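Local coordinates for polysaccharide biosynthesis protein CapD (Bacillus thuringiensis HD-771, PDB 6BWC) that probably catalyses, with bound NADP, an early step that converts UDP-N-acetylglucosamine on the route to CMP-pseudaminic acid, a sugar used in flagellin glycosylation, at residues Asp54-Arg57 against Asn58-Tyr61; Ser41-Asn44 against Gln45-Gln49. The protein carries 2 engineered substitutions. All coordinates share one frame; numbering follows the deposited sequence.

Contact 1: Asp54-Arg57 against Asn58-Tyr61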
# COMPACT_ATOMS: atom_id res chain seq x y z
N ASP C 54 -40.78 4.21 -5.58
CA ASP C 54 -41.33 3.31 -6.62
C ASP C 54 -40.55 3.27 -7.96
O ASP C 54 -40.71 2.33 -8.75
CB ASP C 54 -42.80 3.66 -6.84
CG ASP C 54 -43.66 3.35 -5.61
OD1 ASP C 54 -43.28 3.68 -4.45
OD2 ASP C 54 -44.74 2.76 -5.81
N LYS C 55 -39.68 4.25 -8.20
CA LYS C 55 -38.79 4.26 -9.37
C LYS C 55 -37.54 3.34 -9.19
O LYS C 55 -36.91 2.94 -10.19
CB LYS C 55 -38.36 5.70 -9.70
CG LYS C 55 -39.53 6.68 -9.93
CD LYS C 55 -39.84 7.60 -8.74
CE LYS C 55 -41.34 7.73 -8.51
NZ LYS C 55 -41.71 8.84 -7.59
N ASN C 56 -37.18 3.03 -7.94
CA ASN C 56 -36.07 2.11 -7.62
C ASN C 56 -36.37 0.70 -8.05
O ASN C 56 -37.16 0.00 -7.40
CB ASN C 56 -35.77 2.04 -6.12
CG ASN C 56 -34.89 3.16 -5.62
OD1 ASN C 56 -34.23 3.84 -6.39
ND2 ASN C 56 -34.88 3.33 -4.32
N ARG C 57 -35.71 0.28 -9.11
CA ARG C 57 -35.78 -1.11 -9.57
C ARG C 57 -34.74 -1.34 -10.65
O ARG C 57 -34.16 -2.41 -10.70
CB ARG C 57 -37.18 -1.50 -10.07
CG ARG C 57 -37.81 -0.50 -11.03
CD ARG C 57 -39.24 -0.88 -11.42
NE ARG C 57 -39.56 -0.34 -12.75
CZ ARG C 57 -39.80 0.95 -13.04
NH1 ARG C 57 -39.79 1.89 -12.10
NH2 ARG C 57 -40.07 1.29 -14.29
N ASN C 58 -34.53 -0.34 -11.51
CA ASN C 58 -33.33 -0.25 -12.36
C ASN C 58 -32.20 0.64 -11.77
O ASN C 58 -31.33 1.09 -12.50
CB ASN C 58 -33.72 0.15 -13.81
CG ASN C 58 -34.47 1.49 -13.91
OD1 ASN C 58 -35.10 1.97 -12.94
ND2 ASN C 58 -34.41 2.10 -15.09
N ILE C 59 -32.21 0.84 -10.44
CA ILE C 59 -31.21 1.63 -9.72
C ILE C 59 -30.53 0.76 -8.69
O ILE C 59 -31.18 -0.01 -8.01
CB ILE C 59 -31.86 2.80 -8.95
CG1 ILE C 59 -32.69 3.65 -9.91
CG2 ILE C 59 -30.79 3.65 -8.27
CD1 ILE C 59 -33.29 4.91 -9.31
N ARG C 60 -29.22 0.89 -8.55
CA ARG C 60 -28.46 0.20 -7.50
C ARG C 60 -27.70 1.21 -6.65
O ARG C 60 -27.30 2.24 -7.14
CB ARG C 60 -27.49 -0.81 -8.11
CG ARG C 60 -28.13 -1.95 -8.92
CD ARG C 60 -28.92 -2.94 -8.07
NE ARG C 60 -30.35 -2.80 -8.35
CZ ARG C 60 -31.08 -3.57 -9.16
NH1 ARG C 60 -30.56 -4.64 -9.77
NH2 ARG C 60 -32.36 -3.29 -9.35
N TYR C 61 -27.52 0.92 -5.36
CA TYR C 61 -26.88 1.89 -4.45
C TYR C 61 -25.56 1.35 -3.84
O TYR C 61 -25.55 0.69 -2.80
CB TYR C 61 -27.90 2.31 -3.37
CG TYR C 61 -29.09 3.05 -3.93
CD1 TYR C 61 -29.07 4.41 -4.08
CD2 TYR C 61 -30.25 2.37 -4.31
CE1 TYR C 61 -30.15 5.08 -4.61
CE2 TYR C 61 -31.35 3.03 -4.83
CZ TYR C 61 -31.29 4.39 -4.98
OH TYR C 61 -32.36 5.08 -5.50
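Asn56 and Tyr61 meet where the crossover of a beta-alpha-beta unit in this Rossmann-type domain turns from loop into strand 59-63. The tyrosine hydroxyl donates a hydrogen bond to the asparagine carbonyl oxygen. The modelled separation of Tyr61 OH from Asn56 OD1, 2.4 Å, is too short for its exact length to be trusted at this resolution. The amide comes to the edge of the ring, with its CG in the ring plane, but stands steeply against it, the two planes being 74° apart. Asn56 places CG beside its backbone N, opposite the carbonyl carbon (chi1 -83°), which swings the amide across the turn to the phenol. The side chain of the buried Ile59 crosses that of Asn56 at a slant, CD1 being its nearest atom to Asn56 OD1. Farther round the turn, Asn58 brings OD1 to 3.4 Å from Lys55 O; both are acceptors, so this is proximity without a bond.

The second shell is strand and helix. Backbone bonds of Asn58 and Arg60 to Val35, and of Arg60 to Val37, dock the chain on strand 34-39, while Tyr61 packs on helix 42-51. Asn58 ND2 adds a weak bond to Pro32 O. Within the strand segment itself, Arg60 bends back in mid-chain: its NE donates to Ile59 O at 2.9 Å, with an N-H...O angle of 143°, arriving from well above the carbonyl plane.

Contact 2: Ser41-Asn44 against Gln45-Gln49. With NAP (NADP nicotinamide-adenine-dinucleotide phosphate), chain N.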
# COMPACT_ATOMS: atom_id res chain seq x y z
N SER C 41 -21.43 8.21 1.45
CA SER C 41 -22.25 8.45 2.63
C SER C 41 -23.58 7.66 2.59
O SER C 41 -24.44 7.93 1.74
CB SER C 41 -22.50 9.95 2.75
OG SER C 41 -22.76 10.33 4.09
N GLU C 42 -23.74 6.71 3.50
CA GLU C 42 -24.98 5.94 3.64
C GLU C 42 -26.22 6.78 3.92
O GLU C 42 -27.30 6.46 3.43
CB GLU C 42 -24.85 4.87 4.73
CG GLU C 42 -24.69 5.43 6.14
CD GLU C 42 -24.44 4.38 7.21
OE1 GLU C 42 -24.42 4.80 8.39
OE2 GLU C 42 -24.29 3.17 6.91
N TYR C 43 -26.10 7.84 4.71
CA TYR C 43 -27.26 8.68 5.02
C TYR C 43 -27.81 9.40 3.78
O TYR C 43 -29.02 9.56 3.64
CB TYR C 43 -26.92 9.67 6.13
CG TYR C 43 -27.93 10.77 6.37
CD1 TYR C 43 -29.16 10.53 7.01
CD2 TYR C 43 -27.66 12.07 5.94
CE1 TYR C 43 -30.07 11.56 7.21
CE2 TYR C 43 -28.56 13.11 6.15
CZ TYR C 43 -29.76 12.86 6.78
OH TYR C 43 -30.59 13.95 6.93
N ASN C 44 -26.91 9.83 2.88
CA ASN C 44 -27.30 10.46 1.60
C ASN C 44 -27.93 9.50 0.64
O ASN C 44 -28.88 9.85 -0.04
CB ASN C 44 -26.11 11.09 0.89
CG ASN C 44 -25.84 12.49 1.35
OD1 ASN C 44 -26.44 12.96 2.31
ND2 ASN C 44 -24.93 13.17 0.66
N GLN C 45 -27.34 8.30 0.57
CA GLN C 45 -27.92 7.21 -0.18
C GLN C 45 -29.27 6.81 0.40
O GLN C 45 -30.21 6.58 -0.35
CB GLN C 45 -26.96 6.01 -0.25
CG GLN C 45 -25.85 6.18 -1.28
CD GLN C 45 -25.09 4.90 -1.59
OE1 GLN C 45 -25.56 3.80 -1.30
NE2 GLN C 45 -23.92 5.05 -2.18
N PHE C 46 -29.37 6.77 1.73
CA PHE C 46 -30.63 6.48 2.42
C PHE C 46 -31.74 7.47 2.05
O PHE C 46 -32.84 7.06 1.75
CB PHE C 46 -30.42 6.43 3.95
CG PHE C 46 -31.70 6.25 4.75
CD1 PHE C 46 -32.38 5.03 4.74
CD2 PHE C 46 -32.20 7.29 5.53
CE1 PHE C 46 -33.55 4.86 5.48
CE2 PHE C 46 -33.37 7.13 6.26
CZ PHE C 46 -34.04 5.92 6.24
N LEU C 47 -31.43 8.77 2.04
CA LEU C 47 -32.42 9.76 1.62
C LEU C 47 -32.88 9.54 0.17
O LEU C 47 -34.08 9.46 -0.07
CB LEU C 47 -31.86 11.17 1.77
CG LEU C 47 -31.70 11.66 3.21
CD1 LEU C 47 -31.04 13.04 3.19
CD2 LEU C 47 -33.04 11.72 3.96
N LEU C 48 -31.92 9.40 -0.75
CA LEU C 48 -32.17 9.13 -2.17
C LEU C 48 -32.99 7.88 -2.35
O LEU C 48 -34.03 7.91 -2.99
CB LEU C 48 -30.85 8.98 -2.95
CG LEU C 48 -30.85 8.76 -4.48
CD1 LEU C 48 -31.61 9.84 -5.22
CD2 LEU C 48 -29.42 8.70 -5.00
N GLN C 49 -32.52 6.78 -1.78
CA GLN C 49 -33.30 5.54 -1.71
C GLN C 49 -34.80 5.82 -1.41
O GLN C 49 -35.70 5.41 -2.14
CB GLN C 49 -32.72 4.62 -0.61
CG GLN C 49 -32.74 3.13 -0.90
CD GLN C 49 -31.48 2.41 -0.41
OE1 GLN C 49 -31.54 1.56 0.47
NE2 GLN C 49 -30.34 2.77 -0.98
PA NAP N . -21.92 17.71 -4.56
O1A NAP N . -23.38 18.02 -4.36
O2A NAP N . -21.03 17.94 -3.39
O5B NAP N . -21.74 16.22 -5.08
C5B NAP N . -20.56 15.49 -4.74
C4B NAP N . -20.82 14.00 -4.93
O4B NAP N . -19.64 13.21 -4.80
C3B NAP N . -21.74 13.49 -3.85
O3B NAP N . -22.48 12.44 -4.47
C2B NAP N . -20.79 12.99 -2.79
O2B NAP N . -21.49 12.12 -1.93
C1B NAP N . -19.69 12.36 -3.65
N9A NAP N . -18.29 12.21 -3.12
C8A NAP N . -17.48 13.12 -2.50
N7A NAP N . -16.25 12.59 -2.21
C5A NAP N . -16.26 11.32 -2.66
C6A NAP N . -15.32 10.17 -2.69
N6A NAP N . -14.09 10.24 -2.18
N1A NAP N . -15.74 9.02 -3.26
C2A NAP N . -16.96 8.88 -3.79
N3A NAP N . -17.87 9.87 -3.79
C4A NAP N . -17.59 11.09 -3.26
O3 NAP N . -21.29 18.49 -5.83
PN NAP N . -22.05 18.98 -7.17
O1N NAP N . -23.09 17.97 -7.64
O2N NAP N . -22.41 20.43 -7.01
O5D NAP N . -20.85 19.03 -8.21
C5D NAP N . -20.52 17.87 -8.92
C4D NAP N . -19.26 18.10 -9.75
O4D NAP N . -19.42 19.34 -10.46
C3D NAP N . -17.91 18.19 -9.01
O3D NAP N . -16.96 17.37 -9.70
C2D NAP N . -17.50 19.65 -9.09
O2D NAP N . -16.09 19.82 -9.19
C1D NAP N . -18.21 20.10 -10.36
N1N NAP N . -18.54 21.53 -10.41
C2N NAP N . -19.54 21.99 -9.65
C3N NAP N . -19.94 23.31 -9.62
C7N NAP N . -21.03 23.82 -8.74
O7N NAP N . -21.18 25.04 -8.65
N7N NAP N . -21.81 22.99 -8.04
C4N NAP N . -19.25 24.28 -10.50
C5N NAP N . -18.16 23.69 -11.29
C6N NAP N . -17.86 22.34 -11.24
P2B NAP N . -20.91 11.72 -0.48
O1X NAP N . -22.15 11.06 0.10
O2X NAP N . -19.82 10.70 -0.73
O3X NAP N . -20.44 13.03 0.19
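Gln45, Phe46, Leu47 and Leu48 give their backbone N-H groups in turn to the carbonyl oxygens of Ser41, Glu42, Tyr43 and Asn44, the regular four-residue spacing of an alpha-helix in its first turns. One turn apart, Tyr43 and Leu47 pair. In Tyr43 a chi1 of 169° sets CG opposite the backbone N and brings the ring alongside Leu47, which lies over one of its faces. Leu47 CD1 makes an off-centre CH-pi contact, 4.2 Å from the Tyr43 ring centroid and 29° off the normal; its closest ring atom is Tyr43 CZ at 3.8 Å. The ring of Phe46 instead meets that of His90 of the second subunit, their planes at about 45°. The carboxylate of Glu42 likewise reaches across the interface, bonding the backbone N of Lys89 and, weakly, that of His90 of that subunit.

At the N-terminal end the 2'-phosphate of NADP sits against the helix. Ser41 N donates to its O1X at 3.2 Å (N-H...O angle 139°), and Asn44 ND2 comes within 3.5 Å of the same O1X. The partial positive charge of the helix start may contribute to holding this anion. A phosphate received just beyond the second strand of the parallel sheet is characteristic of Rossmann-fold dehydrogenases that take NADP.

In the fold
Contacts 1 and 2 describe two consecutive pieces of one beta-alpha-beta unit: residues 41-49 span the N-cap and most of helix 42-51, and residues 54-61 carry the chain from the loop after it into strand 59-63, the outermost strand of the chain's main sheet. Their centres are about 13 Å apart. Contact 2 is largely buried, bordered by NADP and by the second subunit, and rests on repeating backbone bonds. Contact 1 is a surface turn without any cofactor contact, with one side-chain hydrogen bond across it, of uncertain length. The two touch directly: Tyr61 CE1 lies 3.7 Å from Leu48 CD2, while Asn56 ND2 approaches Gln49 O to 3.1 Å.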